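Local atomic coordinates of phage integrase (Pectobacterium atrosepticum, PDB entry 3JU0), a protein that probably binds DNA during integration and recombination as a member of the phage integrase family, the fragment here being its arm-type binding domain. Residues 68-71 and 72-75. Numbering follows the deposited sequence.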
loop_
_atom_site.group_PDB
_atom_site.type_symbol
_atom_site.label_atom_id
_atom_site.label_comp_id
_atom_site.label_asym_id
_atom_site.label_seq_id
_atom_site.Cartn_x
_atom_site.Cartn_y
_atom_site.Cartn_z
ATOM N N ARG A 68 -3.586 3.369 3.855
ATOM C CA ARG A 68 -2.632 3.306 4.997
ATOM C C ARG A 68 -3.273 3.955 6.222
ATOM O O ARG A 68 -3.239 3.425 7.303
ATOM C CB ARG A 68 -1.351 4.079 4.596
ATOM C CG ARG A 68 -0.360 4.308 5.714
ATOM C CD ARG A 68 0.460 5.540 5.403
ATOM N NE ARG A 68 -0.278 6.777 5.518
ATOM C CZ ARG A 68 0.165 7.989 5.154
ATOM N NH1 ARG A 68 1.310 8.135 4.533
ATOM N NH2 ARG A 68 -0.591 9.048 5.355
ATOM N N ASP A 69 -3.828 5.137 6.026
ATOM C CA ASP A 69 -4.450 5.867 7.119
ATOM C C ASP A 69 -5.564 5.011 7.755
ATOM O O ASP A 69 -5.712 4.933 8.974
ATOM C CB ASP A 69 -4.970 7.232 6.645
ATOM C CG ASP A 69 -3.892 8.202 6.388
ATOM O OD1 ASP A 69 -4.178 9.240 5.746
ATOM O OD2 ASP A 69 -2.739 7.943 6.805
ATOM N N GLU A 70 -6.426 4.440 6.926
ATOM C CA GLU A 70 -7.502 3.597 7.419
ATOM C C GLU A 70 -7.004 2.383 8.196
ATOM O O GLU A 70 -7.555 2.029 9.225
ATOM C CB GLU A 70 -8.448 3.237 6.318
ATOM C CG GLU A 70 -9.172 4.428 5.777
ATOM C CD GLU A 70 -10.013 5.180 6.804
ATOM O OE1 GLU A 70 -9.934 6.418 6.860
ATOM O OE2 GLU A 70 -10.717 4.526 7.602
ATOM N N ALA A 71 -5.912 1.793 7.752
ATOM C CA ALA A 71 -5.310 0.689 8.450
ATOM C C ALA A 71 -4.748 1.133 9.784
ATOM O O ALA A 71 -4.888 0.397 10.782
ATOM C CB ALA A 71 -4.237 0.066 7.609
ATOM N N LYS A 72 -4.143 2.305 9.828
ATOM C CA LYS A 72 -3.585 2.824 11.106
ATOM C C LYS A 72 -4.735 3.088 12.098
ATOM O O LYS A 72 -4.598 2.907 13.327
ATOM C CB LYS A 72 -2.796 4.086 10.902
ATOM C CG LYS A 72 -1.613 3.923 10.041
ATOM C CD LYS A 72 -0.477 3.603 10.606
ATOM C CE LYS A 72 0.727 3.702 9.608
ATOM N NZ LYS A 72 1.919 3.124 10.297
ATOM N N LYS A 73 -5.878 3.569 11.582
ATOM C CA LYS A 73 -7.054 3.769 12.454
ATOM C C LYS A 73 -7.533 2.432 13.029
ATOM O O LYS A 73 -7.882 2.332 14.211
ATOM C CB LYS A 73 -8.175 4.489 11.735
ATOM C CG LYS A 73 -7.838 5.914 11.392
ATOM C CD LYS A 73 -9.093 6.531 10.657
ATOM C CE LYS A 73 -8.871 7.583 9.754
ATOM N NZ LYS A 73 -10.331 7.707 9.217
ATOM N N LEU A 74 -7.599 1.390 12.195
ATOM C CA LEU A 74 -7.999 0.086 12.715
ATOM C C LEU A 74 -7.023 -0.403 13.779
ATOM O O LEU A 74 -7.440 -0.851 14.822
ATOM C CB LEU A 74 -8.132 -0.988 11.601
ATOM C CG LEU A 74 -9.294 -0.799 10.656
ATOM C CD1 LEU A 74 -9.250 -1.810 9.554
ATOM C CD2 LEU A 74 -10.609 -0.906 11.367
ATOM N N LEU A 75 -5.734 -0.334 13.519
ATOM C CA LEU A 75 -4.728 -0.691 14.469
ATOM C C LEU A 75 -4.938 0.026 15.793
ATOM O O LEU A 75 -4.799 -0.585 16.893
ATOM C CB LEU A 75 -3.334 -0.466 13.924
ATOM C CG LEU A 75 -2.898 -1.486 12.868
ATOM C CD1 LEU A 75 -1.722 -0.942 12.033
ATOM C CD2 LEU A 75 -2.502 -2.823 13.482
#
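K73 and E70, three residues apart on helix 61-76, illustrate how a lysine can reach back to an acid on the preceding turn. K73 CB packs against the carbonyl oxygens of D69 and E70, and CG lies 3.4 Å from D69 O, the acceptor of K73's own backbone N-H. CD runs alongside the carboxylate, and CE approaches to 3.3 Å from E70 OE1. The chain, extended beyond CG (chi2 -180°), puts NZ 2.7 Å from E70 OE1 in a salt bridge, meeting that oxygen on its syn side, 23° out of the carboxylate plane. E70 bends at chi2, which turns its acid toward the lysine.

K72 leaves in another direction. Its CG rests 3.2 Å from R68 O, the two side chains cross with K72 CE 4.1 Å from R68 CG, and NZ hydrogen-bonds to F24 O. R68 turns its guanidinium edge to D69, whose OD2 lies in the guanidinium plane and takes both NE and NH2 (2.8 Å) from one face of the carboxylate. A71 and L75 pack on strand 36-44, setting the helix against the arm-type binding domain's antiparallel sheet. The ion pairs should offset surface charge and probably limit the freedom of R68 and K73.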